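Local coordinates for protein PT26-6P (Thermococcus sp., PDB 2WB7) that is of unknown function but is encoded by an archaeal mobile element and combines two immunoglobulin-like domains with a helical domain, at residues Asp11-Ala16 with Gly236-Lys241; Asn83-Thr88 with Ile206-Lys211; Asp153-Thr158 with Leu356-Ala361. One frame throughout, in Å; residues are numbered along the deposited sequence.

Contact 1. Residues Asp11-Ala16 with Gly236-Lys241; sequences DDVKKA and GSLPIK
Asp12 and Leu238 are the nearest pair of backbone positions here, with their CA atoms 7.3 Å apart. Both segments are irregular. Asp11-Ala16 turns through a short 3-10 segment at 13-15, with backbone bonds such as Lys15 N to Asp12 O. Gly236-Lys241 runs extended through Ser237, Leu238 and Pro239, then enters a 3-10 segment at Ile240. Across the contact, one leucine branch does the touching. CD2 of Leu238 lies 3.7 Å from CB of Asp12, and the same Leu238 CD2 is 3.8 Å from CG2 of Val13. The Val13 and Leu238 side chains cross at about a right angle. Leu238 CG is anti to its own carbonyl carbon (chi1 -80°), and from there CD2 reaches the turn. Asp12 offers its methylene carbon to the leucine. Its carboxylate turns to another partner: OD1 forms a salt bridge with Lys512 and a hydrogen bond with Tyr516, both on helix 503-523. The Tyr516 side chain also touches Leu238. Each segment has its own polar bonds. Lys14 NZ meets Asp11 OD2 at 3.0 Å, from above the carboxylate plane. Ser237 OG bonds to Leu238 O at 2.9 Å, in the carbonyl plane and on a lone pair. The contact itself is therefore a small apolar patch between two loops, one before helix 21-34 and one between strands 221-222 and 253-261. The buried Asp12 charge is met by Lys512, which is consistent with a bond that ties the N-terminal turn to the helical domain.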
loop_
_atom_site.group_PDB
_atom_site.type_symbol
_atom_site.label_atom_id
_atom_site.label_comp_id
_atom_site.label_asym_id
_atom_site.label_seq_id
_atom_site.Cartn_x
_atom_site.Cartn_y
_atom_site.Cartn_z
ATOM N N ASP A 11 8.852 4.827 21.740
ATOM C CA ASP A 11 7.640 5.241 21.068
ATOM C C ASP A 11 6.830 4.068 20.545
ATOM O O ASP A 11 5.608 4.106 20.518
ATOM C CB ASP A 11 7.975 6.212 19.955
ATOM C CG ASP A 11 7.106 7.412 20.010
ATOM O OD1 ASP A 11 5.983 7.322 19.472
ATOM O OD2 ASP A 11 7.511 8.418 20.649
ATOM N N ASP A 12 7.520 3.021 20.127
ATOM C CA ASP A 12 6.849 1.829 19.659
ATOM C C ASP A 12 6.045 1.213 20.790
ATOM O O ASP A 12 4.952 0.726 20.572
ATOM C CB ASP A 12 7.862 0.825 19.128
ATOM C CG ASP A 12 8.675 1.372 17.974
ATOM O OD1 ASP A 12 9.914 1.178 17.969
ATOM O OD2 ASP A 12 8.071 1.993 17.066
ATOM N N VAL A 13 6.579 1.263 22.002
ATOM C CA VAL A 13 5.909 0.664 23.143
ATOM C C VAL A 13 4.636 1.438 23.461
ATOM O O VAL A 13 3.636 0.850 23.865
ATOM C CB VAL A 13 6.837 0.591 24.394
ATOM C CG1 VAL A 13 6.078 0.096 25.613
ATOM C CG2 VAL A 13 8.035 -0.308 24.117
ATOM N N LYS A 14 4.672 2.755 23.274
ATOM C CA LYS A 14 3.509 3.576 23.574
ATOM C C LYS A 14 2.408 3.379 22.555
ATOM O O LYS A 14 1.358 3.985 22.663
ATOM C CB LYS A 14 3.869 5.057 23.619
ATOM C CG LYS A 14 4.862 5.439 24.693
ATOM C CD LYS A 14 5.040 6.937 24.685
ATOM C CE LYS A 14 6.508 7.336 24.664
ATOM N NZ LYS A 14 6.791 8.374 23.607
ATOM N N LYS A 15 2.638 2.544 21.554
ATOM C CA LYS A 15 1.610 2.359 20.535
ATOM C C LYS A 15 0.941 1.002 20.650
ATOM O O LYS A 15 -0.036 0.721 19.962
ATOM C CB LYS A 15 2.188 2.565 19.138
ATOM C CG LYS A 15 2.652 3.993 18.910
ATOM C CD LYS A 15 3.307 4.158 17.546
ATOM C CE LYS A 15 4.312 5.314 17.551
ATOM N NZ LYS A 15 5.131 5.369 16.307
ATOM N N ALA A 16 1.485 0.161 21.522
ATOM C CA ALA A 16 0.899 -1.137 21.786
ATOM C C ALA A 16 -0.590 -0.971 22.013
ATOM O O ALA A 16 -1.051 0.123 22.321
ATOM C CB ALA A 16 1.538 -1.757 22.998
ATOM N N GLY A 236 9.706 -2.717 11.632
ATOM C CA GLY A 236 10.603 -3.640 12.294
ATOM C C GLY A 236 10.041 -4.301 13.542
ATOM O O GLY A 236 8.883 -4.690 13.592
ATOM N N SER A 237 10.881 -4.444 14.556
ATOM C CA SER A 237 10.521 -5.224 15.716
ATOM C C SER A 237 11.066 -4.552 16.945
ATOM O O SER A 237 12.135 -3.949 16.898
ATOM C CB SER A 237 11.143 -6.608 15.605
ATOM O OG SER A 237 10.953 -7.364 16.776
ATOM N N LEU A 238 10.338 -4.633 18.048
ATOM C CA LEU A 238 10.914 -4.222 19.310
ATOM C C LEU A 238 12.166 -5.073 19.568
ATOM O O LEU A 238 12.293 -6.179 19.052
ATOM C CB LEU A 238 9.888 -4.407 20.429
ATOM C CG LEU A 238 8.827 -3.313 20.548
ATOM C CD1 LEU A 238 7.730 -3.758 21.496
ATOM C CD2 LEU A 238 9.441 -1.962 20.981
ATOM N N PRO A 239 13.099 -4.561 20.368
ATOM C CA PRO A 239 14.256 -5.352 20.750
ATOM C C PRO A 239 13.878 -6.692 21.386
ATOM O O PRO A 239 12.832 -6.811 21.999
ATOM C CB PRO A 239 14.958 -4.449 21.771
ATOM C CG PRO A 239 14.628 -3.056 21.302
ATOM C CD PRO A 239 13.199 -3.165 20.825
ATOM N N ILE A 240 14.741 -7.695 21.255
ATOM C CA ILE A 240 14.408 -9.048 21.707
ATOM C C ILE A 240 14.069 -9.164 23.191
ATOM O O ILE A 240 13.442 -10.141 23.608
ATOM C CB ILE A 240 15.520 -10.082 21.362
ATOM C CG1 ILE A 240 16.807 -9.743 22.113
ATOM C CG2 ILE A 240 15.726 -10.145 19.866
ATOM C CD1 ILE A 240 17.946 -10.696 21.861
ATOM N N LYS A 241 14.484 -8.201 24.007
ATOM C CA LYS A 241 14.161 -8.307 25.429
ATOM C C LYS A 241 12.654 -8.408 25.654
ATOM O O LYS A 241 12.215 -8.932 26.668
ATOM C CB LYS A 241 14.752 -7.165 26.260
ATOM C CG LYS A 241 14.075 -5.837 26.078
ATOM C CD LYS A 241 13.838 -5.171 27.410
ATOM C CE LYS A 241 12.420 -4.649 27.484
ATOM N NZ LYS A 241 11.945 -4.584 28.887
#

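Contact 2. Residues Asn83-Thr88 with Ile206-Lys211; sequences NKVHIT and IDFTLK
The ring of Phe208 is the flat group that carries this contact. His86 O and Val85 CG1 both approach it obliquely. CZ of Phe208 is 3.7 Å from His86 O and 3.9 Å from Val85 CG1. CE2 of the Phe208 ring is 4.0 Å from the same methyl, CG1 of Val85. The two side chains cross at about a right angle. The His86 ring takes no part in this meeting: it stacks with Tyr172, and its NE2 is hydrogen-bonded to Glu174. Phe208 CG sits between its backbone N and carbonyl carbon (chi1 61°), and the far end of the ring swings over to 83-88. Replacing the ring by an alanine would probably leave Val85 CG1 without this apolar neighbour and a gap beside the His86 carbonyl. The backbones stay well apart, with Val85 CA 9.4 Å from Ile206 CA. That is about two strand spacings. Strand 163-178 lies between and pairs antiparallel with both 85-96 and 198-213. Phe208 thus reaches across the middle strand to the second neighbour. Residues 83-88 belong to the first immunoglobulin-like domain. The arrangement is side-chain packing on one six-stranded antiparallel sheet, which includes strands 85-96, 163-178 and 198-213.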
loop_
_atom_site.group_PDB
_atom_site.type_symbol
_atom_site.label_atom_id
_atom_site.label_comp_id
_atom_site.label_asym_id
_atom_site.label_seq_id
_atom_site.Cartn_x
_atom_site.Cartn_y
_atom_site.Cartn_z
ATOM N N ASN A 83 -34.551 18.547 -35.738
ATOM C CA ASN A 83 -33.310 17.992 -36.255
ATOM C C ASN A 83 -32.564 17.164 -35.218
ATOM O O ASN A 83 -31.379 17.368 -34.965
ATOM C CB ASN A 83 -32.429 19.104 -36.815
ATOM C CG ASN A 83 -32.867 19.535 -38.189
ATOM O OD1 ASN A 83 -32.308 20.456 -38.766
ATOM N ND2 ASN A 83 -33.884 18.866 -38.723
ATOM N N LYS A 84 -33.283 16.212 -34.638
ATOM C CA LYS A 84 -32.774 15.419 -33.532
ATOM C C LYS A 84 -31.558 14.562 -33.879
ATOM O O LYS A 84 -31.474 13.963 -34.955
ATOM C CB LYS A 84 -33.890 14.547 -32.962
ATOM C CG LYS A 84 -34.946 15.352 -32.232
ATOM C CD LYS A 84 -36.136 14.480 -31.878
ATOM C CE LYS A 84 -37.148 15.237 -31.029
ATOM N NZ LYS A 84 -38.290 14.360 -30.618
ATOM N N VAL A 85 -30.618 14.521 -32.936
ATOM C CA VAL A 85 -29.443 13.676 -33.027
ATOM C C VAL A 85 -29.738 12.331 -32.368
ATOM O O VAL A 85 -30.148 12.286 -31.218
ATOM C CB VAL A 85 -28.257 14.334 -32.320
ATOM C CG1 VAL A 85 -27.116 13.362 -32.221
ATOM C CG2 VAL A 85 -27.833 15.584 -33.068
ATOM N N HIS A 86 -29.563 11.244 -33.114
ATOM C CA HIS A 86 -29.744 9.889 -32.578
ATOM C C HIS A 86 -28.385 9.260 -32.309
ATOM O O HIS A 86 -27.494 9.327 -33.162
ATOM C CB HIS A 86 -30.480 9.002 -33.581
ATOM C CG HIS A 86 -31.912 9.372 -33.790
ATOM N ND1 HIS A 86 -32.952 8.575 -33.364
ATOM C CD2 HIS A 86 -32.479 10.442 -34.393
ATOM C CE1 HIS A 86 -34.099 9.144 -33.684
ATOM N NE2 HIS A 86 -33.840 10.276 -34.313
ATOM N N ILE A 87 -28.215 8.639 -31.144
ATOM C CA ILE A 87 -26.959 7.940 -30.871
ATOM C C ILE A 87 -27.197 6.440 -30.943
ATOM O O ILE A 87 -28.004 5.895 -30.187
ATOM C CB ILE A 87 -26.360 8.348 -29.523
ATOM C CG1 ILE A 87 -26.384 9.862 -29.386
ATOM C CG2 ILE A 87 -24.936 7.875 -29.422
ATOM C CD1 ILE A 87 -25.845 10.333 -28.067
ATOM N N THR A 88 -26.520 5.774 -31.870
ATOM C CA THR A 88 -26.814 4.364 -32.126
ATOM C C THR A 88 -25.884 3.432 -31.382
ATOM O O THR A 88 -26.239 2.279 -31.083
ATOM C CB THR A 88 -26.709 4.025 -33.606
ATOM O OG1 THR A 88 -27.288 5.085 -34.371
ATOM C CG2 THR A 88 -27.459 2.723 -33.893
ATOM N N ILE A 206 -28.563 11.977 -41.727
ATOM C CA ILE A 206 -27.144 12.186 -42.017
ATOM C C ILE A 206 -26.221 11.499 -41.003
ATOM O O ILE A 206 -26.134 11.914 -39.849
ATOM C CB ILE A 206 -26.815 13.688 -42.042
ATOM C CG1 ILE A 206 -27.742 14.419 -43.017
ATOM C CG2 ILE A 206 -25.351 13.906 -42.387
ATOM C CD1 ILE A 206 -27.863 15.915 -42.746
ATOM N N ASP A 207 -25.514 10.463 -41.443
ATOM C CA ASP A 207 -24.647 9.687 -40.567
ATOM C C ASP A 207 -23.398 10.418 -40.078
ATOM O O ASP A 207 -22.819 11.243 -40.794
ATOM C CB ASP A 207 -24.251 8.393 -41.262
ATOM C CG ASP A 207 -25.419 7.466 -41.424
ATOM O OD1 ASP A 207 -25.295 6.452 -42.147
ATOM O OD2 ASP A 207 -26.469 7.762 -40.822
ATOM N N PHE A 208 -22.998 10.113 -38.841
ATOM C CA PHE A 208 -21.735 10.599 -38.303
ATOM C C PHE A 208 -21.029 9.511 -37.506
ATOM O O PHE A 208 -21.648 8.577 -36.983
ATOM C CB PHE A 208 -21.932 11.847 -37.429
ATOM C CG PHE A 208 -22.816 11.616 -36.239
ATOM C CD1 PHE A 208 -22.291 11.129 -35.041
ATOM C CD2 PHE A 208 -24.172 11.877 -36.317
ATOM C CE1 PHE A 208 -23.107 10.902 -33.945
ATOM C CE2 PHE A 208 -24.997 11.661 -35.221
ATOM C CZ PHE A 208 -24.463 11.166 -34.034
ATOM N N THR A 209 -19.713 9.636 -37.450
ATOM C CA THR A 209 -18.898 8.825 -36.583
ATOM C C THR A 209 -17.935 9.788 -35.912
ATOM O O THR A 209 -17.035 10.341 -36.549
ATOM C CB THR A 209 -18.122 7.758 -37.353
ATOM O OG1 THR A 209 -19.024 6.729 -37.772
ATOM C CG2 THR A 209 -17.044 7.156 -36.464
ATOM N N LEU A 210 -18.167 10.042 -34.632
ATOM C CA LEU A 210 -17.308 10.951 -33.904
ATOM C C LEU A 210 -16.400 10.138 -33.004
ATOM O O LEU A 210 -16.768 9.055 -32.526
ATOM C CB LEU A 210 -18.140 11.984 -33.134
ATOM C CG LEU A 210 -19.012 12.857 -34.054
ATOM C CD1 LEU A 210 -19.814 13.903 -33.277
ATOM C CD2 LEU A 210 -18.177 13.532 -35.146
ATOM N N LYS A 211 -15.196 10.645 -32.805
ATOM C CA LYS A 211 -14.198 9.919 -32.056
ATOM C C LYS A 211 -13.357 10.894 -31.249
ATOM O O LYS A 211 -12.904 11.921 -31.761
ATOM C CB LYS A 211 -13.329 9.090 -33.002
ATOM C CG LYS A 211 -11.856 9.036 -32.622
ATOM C CD LYS A 211 -11.009 8.596 -33.822
ATOM C CE LYS A 211 -9.513 8.713 -33.537
ATOM N NZ LYS A 211 -9.084 7.757 -32.472
#

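Contact 3. Residues Asp153-Thr158 with Leu356-Ala361; sequences DKIWNT and LGLVYA
Trp156 and Leu356 make the closer of two apolar contacts between helix 149-157 and strand 350-364. Leu356 CD1 lies 3.9 Å from Trp156 CZ2, at the edge of the indole and near its plane. The two side chains slide past each other in opposite directions. In Leu356, chi1 (-176°, CG anti to the backbone N) together with chi2 (78°) carries CD1 to the indole. The second apolar pair is looser, with Ile155 CD1 4.5 Å from Leu358 CD2. The CB of Ile155 points toward the strand. The backbones are far apart: the nearest CA atoms are those of Ile155 and Leu358, at 10.6 Å. Long side chains bridge the distance.

The indole has further neighbours. A methyl, Ile155 CG2, sits over the centre of one face of the Trp156 ring, 3.7 Å above the plane. Tyr152 meets the Trp156 ring edge-to-face, and Lys258 forms a cation-pi contact with it.

Hydrogen bonds act within the helix and at its end. Lys154 O accepts from three donors: Asn157 N, Thr158 N and Thr158 OG1. The hydroxyl Thr158 OG1 is 2.8 Å from Lys154 O and lies above the carbonyl plane. Thr158 is the first residue after the helix to leave helical geometry, and its hydroxyl bonds back to Lys154 O, which is consistent with a role in closing off the C-terminal end.

Leu356, Leu358 and Tyr360 are alternate residues of the strand. Leu358 and Tyr360 also touch helix 135-144. The arrangement is helix-on-sheet packing between regions. Helix 149-157 lies in the first immunoglobulin-like region, and it rests on the eight-stranded antiparallel sheet of the second.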
loop_
_atom_site.group_PDB
_atom_site.type_symbol
_atom_site.label_atom_id
_atom_site.label_comp_id
_atom_site.label_asym_id
_atom_site.label_seq_id
_atom_site.Cartn_x
_atom_site.Cartn_y
_atom_site.Cartn_z
ATOM N N ASP A 153 10.427 -10.007 -6.106
ATOM C CA ASP A 153 11.103 -8.785 -6.512
ATOM C C ASP A 153 10.272 -8.121 -7.581
ATOM O O ASP A 153 10.123 -6.906 -7.621
ATOM C CB ASP A 153 12.468 -9.097 -7.129
ATOM C CG ASP A 153 13.428 -9.758 -6.153
ATOM O OD1 ASP A 153 13.340 -9.459 -4.935
ATOM O OD2 ASP A 153 14.289 -10.553 -6.613
ATOM N N LYS A 154 9.736 -8.948 -8.465
ATOM C CA LYS A 154 9.002 -8.456 -9.608
ATOM C C LYS A 154 7.833 -7.608 -9.151
ATOM O O LYS A 154 7.512 -6.583 -9.754
ATOM C CB LYS A 154 8.511 -9.627 -10.442
ATOM C CG LYS A 154 8.147 -9.239 -11.832
ATOM C CD LYS A 154 7.733 -10.450 -12.638
ATOM C CE LYS A 154 7.355 -10.036 -14.055
ATOM N NZ LYS A 154 6.821 -11.218 -14.792
ATOM N N ILE A 155 7.199 -8.027 -8.066
ATOM C CA ILE A 155 6.060 -7.281 -7.530
ATOM C C ILE A 155 6.408 -5.818 -7.290
ATOM O O ILE A 155 5.659 -4.929 -7.676
ATOM C CB ILE A 155 5.539 -7.908 -6.235
ATOM C CG1 ILE A 155 4.901 -9.263 -6.549
ATOM C CG2 ILE A 155 4.557 -6.983 -5.577
ATOM C CD1 ILE A 155 4.641 -10.115 -5.359
ATOM N N TRP A 156 7.555 -5.572 -6.662
ATOM C CA TRP A 156 7.924 -4.217 -6.263
ATOM C C TRP A 156 8.650 -3.449 -7.349
ATOM O O TRP A 156 8.901 -2.258 -7.185
ATOM C CB TRP A 156 8.774 -4.244 -4.989
ATOM C CG TRP A 156 8.207 -5.169 -3.990
ATOM C CD1 TRP A 156 8.744 -6.345 -3.548
ATOM C CD2 TRP A 156 6.944 -5.033 -3.334
ATOM N NE1 TRP A 156 7.894 -6.942 -2.647
ATOM C CE2 TRP A 156 6.783 -6.153 -2.498
ATOM C CE3 TRP A 156 5.933 -4.069 -3.373
ATOM C CZ2 TRP A 156 5.658 -6.333 -1.710
ATOM C CZ3 TRP A 156 4.816 -4.253 -2.595
ATOM C CH2 TRP A 156 4.685 -5.377 -1.775
ATOM N N ASN A 157 8.993 -4.114 -8.449
ATOM C CA ASN A 157 9.796 -3.456 -9.480
ATOM C C ASN A 157 9.076 -3.218 -10.813
ATOM O O ASN A 157 9.566 -2.491 -11.666
ATOM C CB ASN A 157 11.116 -4.188 -9.684
ATOM C CG ASN A 157 11.945 -4.238 -8.408
ATOM O OD1 ASN A 157 12.435 -5.306 -8.006
ATOM N ND2 ASN A 157 12.074 -3.089 -7.732
ATOM N N THR A 158 7.912 -3.825 -10.982
ATOM C CA THR A 158 7.162 -3.636 -12.198
ATOM C C THR A 158 6.509 -2.266 -12.189
ATOM O O THR A 158 5.990 -1.817 -11.172
ATOM C CB THR A 158 6.098 -4.694 -12.353
ATOM O OG1 THR A 158 6.718 -5.984 -12.348
ATOM C CG2 THR A 158 5.379 -4.490 -13.647
ATOM N N LEU A 356 3.700 -11.381 3.841
ATOM C CA LEU A 356 3.086 -10.834 2.638
ATOM C C LEU A 356 1.615 -11.205 2.560
ATOM O O LEU A 356 1.204 -12.277 3.003
ATOM C CB LEU A 356 3.800 -11.348 1.398
ATOM C CG LEU A 356 3.362 -10.819 0.037
ATOM C CD1 LEU A 356 3.926 -9.449 -0.217
ATOM C CD2 LEU A 356 3.834 -11.761 -1.046
ATOM N N GLY A 357 0.820 -10.300 1.997
ATOM C CA GLY A 357 -0.585 -10.575 1.725
ATOM C C GLY A 357 -0.896 -10.304 0.271
ATOM O O GLY A 357 -0.578 -9.229 -0.260
ATOM N N LEU A 358 -1.499 -11.286 -0.379
ATOM C CA LEU A 358 -1.948 -11.150 -1.747
ATOM C C LEU A 358 -3.461 -11.357 -1.836
ATOM O O LEU A 358 -4.001 -12.342 -1.331
ATOM C CB LEU A 358 -1.228 -12.170 -2.626
ATOM C CG LEU A 358 0.306 -12.174 -2.615
ATOM C CD1 LEU A 358 0.803 -13.224 -3.576
ATOM C CD2 LEU A 358 0.889 -10.833 -2.993
ATOM N N VAL A 359 -4.139 -10.414 -2.488
ATOM C CA VAL A 359 -5.565 -10.530 -2.785
ATOM C C VAL A 359 -5.834 -10.326 -4.267
ATOM O O VAL A 359 -5.206 -9.492 -4.936
ATOM C CB VAL A 359 -6.392 -9.513 -2.001
ATOM C CG1 VAL A 359 -7.870 -9.846 -2.108
ATOM C CG2 VAL A 359 -5.957 -9.523 -0.549
ATOM N N TYR A 360 -6.784 -11.098 -4.769
ATOM C CA TYR A 360 -7.157 -11.086 -6.166
ATOM C C TYR A 360 -8.672 -11.030 -6.214
ATOM O O TYR A 360 -9.337 -11.876 -5.616
ATOM C CB TYR A 360 -6.662 -12.371 -6.819
ATOM C CG TYR A 360 -7.040 -12.556 -8.262
ATOM C CD1 TYR A 360 -6.272 -12.002 -9.278
ATOM C CD2 TYR A 360 -8.142 -13.321 -8.613
ATOM C CE1 TYR A 360 -6.609 -12.183 -10.614
ATOM C CE2 TYR A 360 -8.493 -13.512 -9.947
ATOM C CZ TYR A 360 -7.725 -12.940 -10.940
ATOM O OH TYR A 360 -8.071 -13.139 -12.261
ATOM N N ALA A 361 -9.225 -10.035 -6.904
ATOM C CA ALA A 361 -10.684 -9.933 -7.013
ATOM C C ALA A 361 -11.142 -9.440 -8.387
ATOM O O ALA A 361 -10.325 -9.131 -9.253
ATOM C CB ALA A 361 -11.257 -9.068 -5.894
#

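All three contacts are largely buried and apolar, but differently placed. Contact 3 is the most central, its centre about 10 Å from the centre of the chain. For the centre of contact 1 that distance is about 22 Å and for that of contact 2 about 45 Å, on the opposite side from contact 1. None shares a helix or strand with another. Contact 1 joins two loops and includes a buried carboxylate whose charge is met by the helical domain. Contact 2 stays within one sheet and sets a ring against a methyl and a carbonyl. Contact 3 joins a helix to a sheet of the other immunoglobulin-like region. Centres of contacts 1 and 3 are about 27 Å apart.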